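Local coordinates for twin-arginine translocation pathway signal protein (Burkholderia phytofirmans, PDB 2RJO), which probably serves as a periplasmic sugar-binding protein, holding beta-D-galactopyranose in the cleft between its two lobes, at residues G4-L8 against A31-P37; A22-A27 against P253-G258; N72-R78 against N96-L101; G200-D206 against I225-D231. All blocks are in the same frame, centred on the assembly; numbering follows the deposited sequence.

Contact 1. Residues G4-L8 against A31-P37; sequences GQTTL and AKSVGLP
L8 and P37 meet where the first beta-alpha-beta unit of the N-terminal lobe closes: strand 7-12 leads into helix 18-34, and the chain returns through G35 to strand 38-42, which pairs parallel with strand 7-12. The only hydrogen bond between the two segments runs from L8 N to P37 O at 2.9 Å, with a nearly straight N-H...O angle of 165°. It ties the start of one strand to the residue just before the other, and backbone hydrogen bonding between L8 and V39 continues the pairing.

Apolar packing centres on the L8 side chain. Its CG lies anti to the carbonyl carbon (chi1 -63°), which carries L8 CD1 toward the end of the helix, where it sits 3.6 Å from A31 CB. L8 CD1 also approaches V34 CG2 at 3.9 Å and L36 CB at a similar distance, so one methyl touches A31 and V34 of the helix and L36 beyond the glycine turn. L261 of helix 253-268 packs on L8 as well, and L265 of that helix touches V34 and L36.

The turn itself is a Schellman motif. G35 takes up positive phi, and L36 N bonds back to A31 O while G35 N bonds to K32 O, swinging the chain from the helix toward the strand.

Nearer the N terminus the contacts involve polar oxygens and the proline ring without hydrogen bonding. T6 O lies 3.5 Å from P37 CD, and the extended Q5 chain brings its amide oxygen to the same ring carbon, with OE1 3.4 Å from P37 CD.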
loop_
_atom_site.group_PDB
_atom_site.type_symbol
_atom_site.label_atom_id
_atom_site.label_comp_id
_atom_site.label_asym_id
_atom_site.label_seq_id
_atom_site.Cartn_x
_atom_site.Cartn_y
_atom_site.Cartn_z
ATOM N N GLY A 4 -3.679 31.840 -7.740
ATOM C CA GLY A 4 -3.732 31.112 -8.998
ATOM C C GLY A 4 -4.485 29.793 -8.869
ATOM O O GLY A 4 -5.402 29.662 -8.048
ATOM N N GLN A 5 -4.094 28.814 -9.679
ATOM C CA GLN A 5 -4.747 27.512 -9.655
ATOM C C GLN A 5 -4.326 26.711 -8.442
ATOM O O GLN A 5 -3.239 26.900 -7.901
ATOM C CB GLN A 5 -4.380 26.682 -10.879
ATOM C CG GLN A 5 -4.265 27.424 -12.180
ATOM C CD GLN A 5 -3.510 26.597 -13.193
ATOM O OE1 GLN A 5 -4.008 25.579 -13.667
ATOM N NE2 GLN A 5 -2.285 27.017 -13.514
ATOM N N THR A 6 -5.199 25.805 -8.025
ATOM C CA THR A 6 -4.903 24.943 -6.900
ATOM C C THR A 6 -3.857 23.951 -7.388
ATOM O O THR A 6 -3.912 23.506 -8.529
ATOM C CB THR A 6 -6.154 24.165 -6.444
ATOM O OG1 THR A 6 -7.071 25.064 -5.810
ATOM C CG2 THR A 6 -5.768 23.072 -5.469
ATOM N N THR A 7 -2.888 23.626 -6.540
ATOM C CA THR A 7 -1.864 22.667 -6.929
ATOM C C THR A 7 -2.207 21.303 -6.348
ATOM O O THR A 7 -2.685 21.200 -5.223
ATOM C CB THR A 7 -0.455 23.101 -6.429
ATOM O OG1 THR A 7 -0.079 24.328 -7.067
ATOM C CG2 THR A 7 0.585 22.053 -6.772
ATOM N N LEU A 8 -2.004 20.256 -7.132
ATOM C CA LEU A 8 -2.260 18.916 -6.643
ATOM C C LEU A 8 -0.889 18.277 -6.440
ATOM O O LEU A 8 -0.035 18.345 -7.328
ATOM C CB LEU A 8 -3.089 18.119 -7.661
ATOM C CG LEU A 8 -4.494 18.646 -7.970
ATOM C CD1 LEU A 8 -5.166 17.759 -8.995
ATOM C CD2 LEU A 8 -5.318 18.701 -6.698
ATOM N N ALA A 31 -5.126 14.703 -11.906
ATOM C CA ALA A 31 -4.812 16.112 -12.087
ATOM C C ALA A 31 -5.160 16.462 -13.531
ATOM O O ALA A 31 -5.745 17.506 -13.810
ATOM C CB ALA A 31 -3.328 16.368 -11.820
ATOM N N LYS A 32 -4.799 15.557 -14.432
ATOM C CA LYS A 32 -5.047 15.701 -15.857
ATOM C C LYS A 32 -6.508 15.984 -16.148
ATOM O O LYS A 32 -6.840 16.918 -16.881
ATOM C CB LYS A 32 -4.654 14.413 -16.576
ATOM C CG LYS A 32 -3.547 14.563 -17.582
ATOM C CD LYS A 32 -2.244 14.971 -16.934
ATOM C CE LYS A 32 -1.136 15.053 -17.989
ATOM N NZ LYS A 32 -0.931 13.745 -18.670
ATOM N N SER A 33 -7.371 15.160 -15.565
ATOM C CA SER A 33 -8.801 15.264 -15.767
ATOM C C SER A 33 -9.385 16.596 -15.321
ATOM O O SER A 33 -10.273 17.132 -15.986
ATOM C CB SER A 33 -9.515 14.104 -15.058
ATOM O OG SER A 33 -9.456 14.240 -13.651
ATOM N N VAL A 34 -8.884 17.144 -14.216
ATOM C CA VAL A 34 -9.396 18.418 -13.728
ATOM C C VAL A 34 -8.589 19.617 -14.225
ATOM O O VAL A 34 -8.891 20.757 -13.889
ATOM C CB VAL A 34 -9.453 18.454 -12.184
ATOM C CG1 VAL A 34 -10.464 17.435 -11.686
ATOM C CG2 VAL A 34 -8.073 18.179 -11.601
ATOM N N GLY A 35 -7.557 19.353 -15.018
ATOM C CA GLY A 35 -6.734 20.422 -15.550
ATOM C C GLY A 35 -5.987 21.250 -14.520
ATOM O O GLY A 35 -5.872 22.467 -14.677
ATOM N N LEU A 36 -5.489 20.612 -13.465
ATOM C CA LEU A 36 -4.735 21.329 -12.435
ATOM C C LEU A 36 -3.277 20.873 -12.419
ATOM O O LEU A 36 -2.970 19.719 -12.709
ATOM C CB LEU A 36 -5.359 21.114 -11.047
ATOM C CG LEU A 36 -6.786 21.616 -10.827
ATOM C CD1 LEU A 36 -7.311 21.092 -9.513
ATOM C CD2 LEU A 36 -6.822 23.124 -10.841
ATOM N N PRO A 37 -2.353 21.787 -12.100
ATOM C CA PRO A 37 -0.938 21.418 -12.064
ATOM C C PRO A 37 -0.698 20.300 -11.053
ATOM O O PRO A 37 -1.314 20.268 -9.983
ATOM C CB PRO A 37 -0.244 22.730 -11.690
ATOM C CG PRO A 37 -1.289 23.459 -10.898
ATOM C CD PRO A 37 -2.543 23.190 -11.695
#

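Contact 2. Residues A22-A27 against P253-G258; sequences AFNKGA and PFWLGG
G26 and F254 lie against each other so closely that G26 CA stands over one face of the F254 ring, 3.7 Å from its centroid and 18° off the normal. A second CH-pi contact runs the other way across the interface: G257 CA sits over a face of the F23 ring, 3.9 Å from its centroid. At the edge of that F23 ring, in its plane, lies L256 CB. Both phenylalanines have CG anti to the backbone N (chi1 179° for F254), and each ring thereby reaches across to a glycine of the partner helix.

Between the two rings the backbones themselves touch. No conventional hydrogen bond crosses the interface, but four CA-H...O contacts do: F254 CA to A22 O, F23 CA to P253 O, G257 CA to F23 O, and the shortest, G26 CA to F254 O at 3.2 Å. At the N-terminal end, A22 CB packs on P253 CG at 3.6 Å.

The absence of side chains at G26, G257 and G258 permits this approach, the short axes coming within 6.2 Å and crossing at -44°. Farther out, C10 and F12 of strand 7-12 pack on F23, Y19 touches P253 and L256, and N68 ND2 bonds to the carbonyl oxygens of L256 and G257. Small residues facing each other across close backbones, with CA-H...O contacts in both directions, are characteristic of glycine-mediated helix packing; here it joins helices 18-34 and 253-268 on one side of the N-terminal lobe's sheet.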
loop_
_atom_site.group_PDB
_atom_site.type_symbol
_atom_site.label_atom_id
_atom_site.label_comp_id
_atom_site.label_asym_id
_atom_site.label_seq_id
_atom_site.Cartn_x
_atom_site.Cartn_y
_atom_site.Cartn_z
ATOM N N ALA A 22 2.462 3.167 -10.143
ATOM C CA ALA A 22 1.052 3.248 -10.482
ATOM C C ALA A 22 0.348 4.301 -9.619
ATOM O O ALA A 22 -0.505 5.052 -10.099
ATOM C CB ALA A 22 0.409 1.903 -10.278
ATOM N N PHE A 23 0.707 4.343 -8.340
ATOM C CA PHE A 23 0.120 5.311 -7.422
ATOM C C PHE A 23 0.289 6.712 -7.999
ATOM O O PHE A 23 -0.640 7.511 -8.014
ATOM C CB PHE A 23 0.827 5.223 -6.073
ATOM C CG PHE A 23 0.204 6.064 -5.003
ATOM C CD1 PHE A 23 -1.061 5.761 -4.511
ATOM C CD2 PHE A 23 0.895 7.137 -4.457
ATOM C CE1 PHE A 23 -1.636 6.521 -3.483
ATOM C CE2 PHE A 23 0.330 7.908 -3.422
ATOM C CZ PHE A 23 -0.936 7.591 -2.939
ATOM N N ASN A 24 1.498 6.990 -8.467
ATOM C CA ASN A 24 1.848 8.267 -9.054
ATOM C C ASN A 24 1.093 8.505 -10.369
ATOM O O ASN A 24 0.668 9.624 -10.659
ATOM C CB ASN A 24 3.356 8.304 -9.302
ATOM C CG ASN A 24 3.780 9.501 -10.123
ATOM O OD1 ASN A 24 4.455 9.351 -11.139
ATOM N ND2 ASN A 24 3.386 10.698 -9.689
ATOM N N LYS A 25 0.943 7.440 -11.151
ATOM C CA LYS A 25 0.247 7.470 -12.435
ATOM C C LYS A 25 -1.194 7.897 -12.230
ATOM O O LYS A 25 -1.724 8.708 -12.984
ATOM C CB LYS A 25 0.249 6.076 -13.063
ATOM C CG LYS A 25 0.905 5.963 -14.428
ATOM C CD LYS A 25 2.409 6.142 -14.352
ATOM C CE LYS A 25 3.103 5.435 -15.518
ATOM N NZ LYS A 25 2.905 3.939 -15.460
ATOM N N GLY A 26 -1.832 7.316 -11.218
ATOM C CA GLY A 26 -3.216 7.643 -10.913
ATOM C C GLY A 26 -3.412 9.095 -10.520
ATOM O O GLY A 26 -4.371 9.726 -10.965
ATOM N N ALA A 27 -2.522 9.627 -9.685
ATOM C CA ALA A 27 -2.614 11.021 -9.251
ATOM C C ALA A 27 -2.463 11.921 -10.471
ATOM O O ALA A 27 -3.226 12.865 -10.682
ATOM C CB ALA A 27 -1.512 11.331 -8.240
ATOM N N PRO A 253 -3.318 0.825 -6.662
ATOM C CA PRO A 253 -2.566 2.044 -6.366
ATOM C C PRO A 253 -2.950 3.170 -7.318
ATOM O O PRO A 253 -3.061 4.323 -6.909
ATOM C CB PRO A 253 -1.107 1.599 -6.500
ATOM C CG PRO A 253 -1.181 0.371 -7.372
ATOM C CD PRO A 253 -2.411 -0.315 -6.874
ATOM N N PHE A 254 -3.166 2.838 -8.584
ATOM C CA PHE A 254 -3.577 3.847 -9.552
ATOM C C PHE A 254 -4.795 4.586 -8.992
ATOM O O PHE A 254 -4.781 5.797 -8.842
ATOM C CB PHE A 254 -3.955 3.180 -10.869
ATOM C CG PHE A 254 -4.409 4.140 -11.925
ATOM C CD1 PHE A 254 -3.497 4.694 -12.818
ATOM C CD2 PHE A 254 -5.751 4.491 -12.032
ATOM C CE1 PHE A 254 -3.914 5.588 -13.811
ATOM C CE2 PHE A 254 -6.182 5.386 -13.018
ATOM C CZ PHE A 254 -5.258 5.935 -13.912
ATOM N N TRP A 255 -5.850 3.841 -8.688
ATOM C CA TRP A 255 -7.070 4.417 -8.134
ATOM C C TRP A 255 -6.790 5.179 -6.832
ATOM O O TRP A 255 -7.293 6.285 -6.628
ATOM C CB TRP A 255 -8.091 3.312 -7.860
ATOM C CG TRP A 255 -9.326 3.822 -7.202
ATOM C CD1 TRP A 255 -10.348 4.499 -7.795
ATOM C CD2 TRP A 255 -9.656 3.733 -5.815
ATOM N NE1 TRP A 255 -11.298 4.843 -6.862
ATOM C CE2 TRP A 255 -10.895 4.382 -5.633
ATOM C CE3 TRP A 255 -9.022 3.170 -4.698
ATOM C CZ2 TRP A 255 -11.513 4.483 -4.385
ATOM C CZ3 TRP A 255 -9.641 3.273 -3.450
ATOM C CH2 TRP A 255 -10.870 3.922 -3.308
ATOM N N LEU A 256 -6.002 4.578 -5.946
ATOM C CA LEU A 256 -5.671 5.221 -4.686
ATOM C C LEU A 256 -5.042 6.585 -4.914
ATOM O O LEU A 256 -5.393 7.553 -4.248
ATOM C CB LEU A 256 -4.700 4.357 -3.877
ATOM C CG LEU A 256 -5.313 3.267 -3.011
ATOM C CD1 LEU A 256 -4.231 2.318 -2.520
ATOM C CD2 LEU A 256 -6.034 3.924 -1.849
ATOM N N GLY A 257 -4.113 6.647 -5.864
ATOM C CA GLY A 257 -3.429 7.890 -6.178
ATOM C C GLY A 257 -4.320 9.028 -6.639
ATOM O O GLY A 257 -4.096 10.190 -6.280
ATOM N N GLY A 258 -5.328 8.699 -7.444
ATOM C CA GLY A 258 -6.227 9.716 -7.946
ATOM C C GLY A 258 -7.377 10.050 -7.022
ATOM O O GLY A 258 -7.690 11.224 -6.832
#

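Contact 3. Residues N72-R78 against N96-L101; sequences NDSADAR and NKPKDL
R78 reaches across the loop at P98 and L101, its side chain touching apolar atoms at its base and at its guanidinium end. R78 CB begins 4.2 Å from L101 CD2, the methyl that also sits 3.6 Å from R78 N. With CG anti to the backbone N (chi1 -169°), the chain heads out past the leucine, and R78 CG passes L101 CD1 at 4.0 Å. The bend at chi3 (-45°) then turns the guanidinium back toward the loop. R78 NH1 comes to 3.9 Å from L101 CD1, while NH2 goes farther, to 3.7 Å from P98 CB. The guanidinium meets both residues obliquely, and its nearest acidic neighbour here, the D100 carboxylate, is not in contact.

The remaining contacts lie deeper, where the first turn of helix 74-87 packs on the loop that follows strand 90-94. These elements belong to the Rossmann-like lobe of a periplasmic binding protein, in which the loops at the C-terminal ends of parallel strands line the sugar cleft. N96 is part of the galactose pocket: its ND2 bonds to P71 O and weakly to the sugar O6, while its CB lies 3.8 Å from S74 OG.

A77 CB packs 3.9 Å from P98 CD and equally near L101 CD2, with the backbone of N96 and K97 closer still. K97 turns its chain the other way from the helix and folds it back over its own loop, where NZ donates to L101 O at 2.7 Å and also to P98 O. The ammonium group has another partner in the hydroxyl of Y323.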
loop_
_atom_site.group_PDB
_atom_site.type_symbol
_atom_site.label_atom_id
_atom_site.label_comp_id
_atom_site.label_asym_id
_atom_site.label_seq_id
_atom_site.Cartn_x
_atom_site.Cartn_y
_atom_site.Cartn_z
ATOM N N ASN A 72 5.739 8.100 5.101
ATOM C CA ASN A 72 6.889 7.196 5.183
ATOM C C ASN A 72 6.790 6.349 6.456
ATOM O O ASN A 72 7.057 5.150 6.439
ATOM C CB ASN A 72 8.183 8.015 5.185
ATOM C CG ASN A 72 9.421 7.156 5.244
ATOM O OD1 ASN A 72 9.611 6.263 4.413
ATOM N ND2 ASN A 72 10.288 7.428 6.227
ATOM N N ASP A 73 6.393 6.986 7.551
ATOM C CA ASP A 73 6.222 6.307 8.834
ATOM C C ASP A 73 4.945 6.874 9.445
ATOM O O ASP A 73 4.501 7.960 9.074
ATOM C CB ASP A 73 7.420 6.573 9.768
ATOM C CG ASP A 73 8.246 5.310 10.049
ATOM O OD1 ASP A 73 7.681 4.192 9.937
ATOM O OD2 ASP A 73 9.456 5.430 10.402
ATOM N N SER A 74 4.352 6.143 10.374
ATOM C CA SER A 74 3.119 6.596 11.003
ATOM C C SER A 74 3.260 7.900 11.789
ATOM O O SER A 74 2.287 8.632 11.956
ATOM C CB SER A 74 2.571 5.494 11.909
ATOM O OG SER A 74 2.473 4.285 11.171
ATOM N N ALA A 75 4.465 8.195 12.263
ATOM C CA ALA A 75 4.705 9.419 13.025
ATOM C C ALA A 75 4.610 10.648 12.129
ATOM O O ALA A 75 4.052 11.671 12.537
ATOM C CB ALA A 75 6.080 9.370 13.676
ATOM N N ASP A 76 5.155 10.543 10.915
ATOM C CA ASP A 76 5.158 11.643 9.952
ATOM C C ASP A 76 3.773 12.195 9.655
ATOM O O ASP A 76 3.620 13.380 9.394
ATOM C CB ASP A 76 5.783 11.184 8.634
ATOM C CG ASP A 76 7.211 10.723 8.796
ATOM O OD1 ASP A 76 8.005 11.487 9.381
ATOM O OD2 ASP A 76 7.541 9.609 8.331
ATOM N N ALA A 77 2.774 11.322 9.678
ATOM C CA ALA A 77 1.396 11.715 9.392
ATOM C C ALA A 77 0.889 12.905 10.198
ATOM O O ALA A 77 0.282 13.816 9.635
ATOM C CB ALA A 77 0.471 10.540 9.610
ATOM N N ARG A 78 1.123 12.902 11.506
ATOM C CA ARG A 78 0.636 13.993 12.334
ATOM C C ARG A 78 1.266 15.324 11.965
ATOM O O ARG A 78 0.565 16.317 11.792
ATOM C CB ARG A 78 0.882 13.724 13.819
ATOM C CG ARG A 78 0.155 14.721 14.735
ATOM C CD ARG A 78 0.691 14.663 16.159
ATOM N NE ARG A 78 0.848 13.291 16.630
ATOM C CZ ARG A 78 -0.157 12.475 16.934
ATOM N NH1 ARG A 78 -1.412 12.886 16.821
ATOM N NH2 ARG A 78 0.104 11.243 17.360
ATOM N N ASN A 96 -0.335 4.784 6.446
ATOM C CA ASN A 96 0.300 5.092 7.730
ATOM C C ASN A 96 -0.148 6.330 8.508
ATOM O O ASN A 96 -0.218 7.432 7.971
ATOM C CB ASN A 96 1.826 5.176 7.541
ATOM C CG ASN A 96 2.415 3.945 6.875
ATOM O OD1 ASN A 96 2.286 2.831 7.370
ATOM N ND2 ASN A 96 3.074 4.150 5.741
ATOM N N LYS A 97 -0.425 6.127 9.791
ATOM C CA LYS A 97 -0.824 7.199 10.689
ATOM C C LYS A 97 -0.954 6.641 12.100
ATOM O O LYS A 97 -1.155 5.436 12.285
ATOM C CB LYS A 97 -2.171 7.802 10.277
ATOM C CG LYS A 97 -3.381 6.991 10.731
ATOM C CD LYS A 97 -4.675 7.770 10.538
ATOM C CE LYS A 97 -5.873 7.024 11.117
ATOM N NZ LYS A 97 -5.844 6.893 12.606
ATOM N N PRO A 98 -0.836 7.512 13.117
ATOM C CA PRO A 98 -0.959 7.058 14.504
ATOM C C PRO A 98 -2.412 6.668 14.749
ATOM O O PRO A 98 -3.311 7.176 14.085
ATOM C CB PRO A 98 -0.565 8.294 15.314
ATOM C CG PRO A 98 0.306 9.087 14.362
ATOM C CD PRO A 98 -0.424 8.928 13.061
ATOM N N LYS A 99 -2.652 5.776 15.697
ATOM C CA LYS A 99 -4.016 5.373 15.980
ATOM C C LYS A 99 -4.869 6.571 16.404
ATOM O O LYS A 99 -6.016 6.705 15.974
ATOM C CB LYS A 99 -4.027 4.314 17.082
ATOM C CG LYS A 99 -5.409 3.753 17.401
ATOM C CD LYS A 99 -5.389 2.992 18.724
ATOM C CE LYS A 99 -6.769 2.456 19.079
ATOM N NZ LYS A 99 -7.792 3.551 19.088
ATOM N N ASP A 100 -4.303 7.452 17.230
ATOM C CA ASP A 100 -5.035 8.623 17.735
ATOM C C ASP A 100 -5.315 9.731 16.733
ATOM O O ASP A 100 -6.190 10.562 16.966
ATOM C CB ASP A 100 -4.308 9.253 18.925
ATOM C CG ASP A 100 -4.040 8.270 20.037
ATOM O OD1 ASP A 100 -4.721 7.217 20.100
ATOM O OD2 ASP A 100 -3.139 8.559 20.860
ATOM N N LEU A 101 -4.574 9.762 15.635
ATOM C CA LEU A 101 -4.780 10.799 14.632
ATOM C C LEU A 101 -6.021 10.520 13.786
ATOM O O LEU A 101 -6.023 9.589 12.973
ATOM C CB LEU A 101 -3.562 10.898 13.719
ATOM C CG LEU A 101 -3.562 12.094 12.776
ATOM C CD1 LEU A 101 -3.470 13.366 13.602
ATOM C CD2 LEU A 101 -2.373 11.995 11.815
#

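Contact 4. Residues G200-D206 against I225-D231; sequences GVWAAND and IPVTGMD. With GAL (beta-D-galactopyranose), chain B.
One water sits on the sheet face that carries W202 and T228 and pins the two strand ends: it donates to A203 O and G229 O and accepts from T228 OG1, 2.8 Å away. It lies over one face of the W202 ring, offset toward the rim. T228 OG1 occupies the crowded position between backbone N and carbonyl carbon (chi1 61°), which brings it to W202 CD1 and the water.

The strands pair in parallel, with V201 N bonding to P226 O, T228 N to V201 O, and A203 N to T228 O. V201 and V227 lie side by side on the other face of the sheet, while the methyl CE of M230, modelled as selenomethionine, touches W202 CZ2 at 3.8 Å. Past the last strand bond D206 N donates to M230 O at 2.8 Å.

At the cleft end, N205 ND2 donates to galactose O2, which donates to D231 OD2 (O2 to OD2 2.7 Å), while O3 donates to D231 OD1. Amide and carboxylate planes stand 87° apart. N205 OD1 caps the following helix through M208 N. Sugar hydroxyls held by loops at the C-terminal ends of parallel strands are typical of the periplasmic sugar-binding fold.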
loop_
_atom_site.group_PDB
_atom_site.type_symbol
_atom_site.label_atom_id
_atom_site.label_comp_id
_atom_site.label_asym_id
_atom_site.label_seq_id
_atom_site.Cartn_x
_atom_site.Cartn_y
_atom_site.Cartn_z
ATOM N N GLY A 200 7.923 -22.861 1.545
ATOM C CA GLY A 200 7.123 -21.732 1.114
ATOM C C GLY A 200 7.682 -20.397 1.568
ATOM O O GLY A 200 8.566 -20.338 2.438
ATOM N N VAL A 201 7.158 -19.323 0.980
ATOM C CA VAL A 201 7.600 -17.969 1.298
ATOM C C VAL A 201 6.431 -16.990 1.289
ATOM O O VAL A 201 5.675 -16.934 0.327
ATOM C CB VAL A 201 8.625 -17.461 0.270
ATOM C CG1 VAL A 201 9.181 -16.108 0.718
ATOM C CG2 VAL A 201 9.747 -18.483 0.078
ATOM N N TRP A 202 6.294 -16.228 2.370
ATOM C CA TRP A 202 5.247 -15.212 2.519
ATOM C C TRP A 202 5.938 -13.848 2.516
ATOM O O TRP A 202 6.912 -13.643 3.247
ATOM C CB TRP A 202 4.522 -15.388 3.860
ATOM C CG TRP A 202 3.369 -14.417 4.126
ATOM C CD1 TRP A 202 2.045 -14.618 3.839
ATOM C CD2 TRP A 202 3.438 -13.141 4.798
ATOM N NE1 TRP A 202 1.289 -13.559 4.297
ATOM C CE2 TRP A 202 2.115 -12.643 4.885
ATOM C CE3 TRP A 202 4.486 -12.378 5.332
ATOM C CZ2 TRP A 202 1.818 -11.411 5.494
ATOM C CZ3 TRP A 202 4.188 -11.151 5.937
ATOM C CH2 TRP A 202 2.862 -10.685 6.012
ATOM N N ALA A 203 5.444 -12.923 1.695
ATOM C CA ALA A 203 6.005 -11.572 1.615
ATOM C C ALA A 203 4.920 -10.525 1.895
ATOM O O ALA A 203 3.790 -10.636 1.395
ATOM C CB ALA A 203 6.619 -11.332 0.243
ATOM N N ALA A 204 5.261 -9.513 2.695
ATOM C CA ALA A 204 4.308 -8.464 3.056
ATOM C C ALA A 204 3.862 -7.573 1.883
ATOM O O ALA A 204 2.906 -6.817 2.024
ATOM C CB ALA A 204 4.872 -7.607 4.195
ATOM N N ASN A 205 4.566 -7.638 0.753
ATOM C CA ASN A 205 4.186 -6.876 -0.448
ATOM C C ASN A 205 4.812 -7.529 -1.680
ATOM O O ASN A 205 5.645 -8.421 -1.543
ATOM C CB ASN A 205 4.578 -5.390 -0.315
ATOM C CG ASN A 205 6.031 -5.115 -0.655
ATOM O OD1 ASN A 205 6.912 -5.911 -0.353
ATOM N ND2 ASN A 205 6.288 -3.963 -1.260
ATOM N N ASP A 206 4.392 -7.123 -2.877
ATOM C CA ASP A 206 4.930 -7.718 -4.102
ATOM C C ASP A 206 6.419 -7.510 -4.348
ATOM O O ASP A 206 7.110 -8.431 -4.777
ATOM C CB ASP A 206 4.174 -7.218 -5.341
ATOM C CG ASP A 206 2.773 -7.789 -5.442
ATOM O OD1 ASP A 206 2.432 -8.672 -4.629
ATOM O OD2 ASP A 206 2.016 -7.356 -6.335
ATOM N N ILE A 225 8.970 -23.372 -5.213
ATOM C CA ILE A 225 8.663 -22.963 -3.858
ATOM C C ILE A 225 7.612 -21.861 -3.999
ATOM O O ILE A 225 7.874 -20.818 -4.598
ATOM C CB ILE A 225 9.921 -22.425 -3.142
ATOM C CG1 ILE A 225 10.946 -23.553 -2.987
ATOM C CG2 ILE A 225 9.553 -21.870 -1.772
ATOM C CD1 ILE A 225 12.284 -23.087 -2.461
ATOM N N PRO A 226 6.395 -22.095 -3.472
ATOM C CA PRO A 226 5.302 -21.120 -3.542
ATOM C C PRO A 226 5.585 -19.843 -2.752
ATOM O O PRO A 226 6.090 -19.881 -1.633
ATOM C CB PRO A 226 4.116 -21.903 -2.994
ATOM C CG PRO A 226 4.745 -22.790 -1.989
ATOM C CD PRO A 226 5.963 -23.295 -2.733
ATOM N N VAL A 227 5.254 -18.710 -3.354
ATOM C CA VAL A 227 5.478 -17.419 -2.729
ATOM C C VAL A 227 4.249 -16.553 -2.884
ATOM O O VAL A 227 3.520 -16.681 -3.870
ATOM C CB VAL A 227 6.648 -16.694 -3.396
ATOM C CG1 VAL A 227 6.990 -15.433 -2.616
ATOM C CG2 VAL A 227 7.844 -17.625 -3.501
ATOM N N THR A 228 4.005 -15.684 -1.906
ATOM C CA THR A 228 2.872 -14.767 -1.975
ATOM C C THR A 228 3.310 -13.333 -1.681
ATOM O O THR A 228 4.327 -13.100 -1.028
ATOM C CB THR A 228 1.758 -15.143 -0.988
ATOM O OG1 THR A 228 2.256 -15.096 0.353
ATOM C CG2 THR A 228 1.219 -16.523 -1.300
ATOM N N GLY A 229 2.532 -12.377 -2.175
ATOM C CA GLY A 229 2.843 -10.979 -1.969
ATOM C C GLY A 229 1.582 -10.176 -1.726
ATOM O O GLY A 229 0.576 -10.728 -1.288
HETATM N N MSE A 230 1.634 -8.880 -1.998
HETATM C CA MSE A 230 0.485 -8.003 -1.817
HETATM C C MSE A 230 0.746 -6.685 -2.517
HETATM O O MSE A 230 1.822 -6.119 -2.379
HETATM C CB MSE A 230 0.195 -7.759 -0.322
HETATM C CG MSE A 230 -0.794 -8.757 0.279
HETATM SE SE MSE A 230 -1.281 -8.462 2.009
HETATM C CE MSE A 230 -0.154 -9.529 2.847
ATOM N N ASP A 231 -0.247 -6.219 -3.269
ATOM C CA ASP A 231 -0.185 -4.966 -4.018
ATOM C C ASP A 231 -0.881 -5.147 -5.362
ATOM O O ASP A 231 -1.598 -4.264 -5.813
ATOM C CB ASP A 231 1.264 -4.502 -4.252
ATOM C CG ASP A 231 1.842 -3.734 -3.059
ATOM O OD1 ASP A 231 1.064 -3.383 -2.148
ATOM O OD2 ASP A 231 3.066 -3.474 -3.038
HETATM C C1 GAL B . 4.667 0.166 0.082
HETATM C C2 GAL B . 3.924 -1.186 -0.022
HETATM C C3 GAL B . 2.418 -0.943 0.230
HETATM C C4 GAL B . 2.246 -0.333 1.632
HETATM C C5 GAL B . 3.051 0.997 1.649
HETATM C C6 GAL B . 2.912 1.626 3.019
HETATM O O1 GAL B . 6.072 -0.056 -0.133
HETATM O O2 GAL B . 4.101 -1.731 -1.328
HETATM O O3 GAL B . 1.706 -2.177 0.169
HETATM O O4 GAL B . 2.789 -1.232 2.597
HETATM O O5 GAL B . 4.474 0.743 1.405
HETATM O O6 GAL B . 3.644 2.837 3.013
HETATM O O HOH W 1 1.658 -12.439 1.008
#

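How the contacts relate
From the N terminus, contact 1 closes the short loop of the first beta-alpha-beta unit, bringing the end of helix 18-34 back beside strand 7-12. Contact 2 starts on that same helix and closes a far larger loop of 225 residues, reaching helix 253-268; its segments alternate with those of contact 1, so the two cross. Nested within that loop, one after the other, are contact 3, which joins helix 74-87 to the loop after strand 90-94, and contact 4, a strand pair in the other lobe. Contacts 3 and 4 both contribute to the galactose pocket. Contact 4 also touches contact 2, where P253 CD packs 4.2 Å from D231 O.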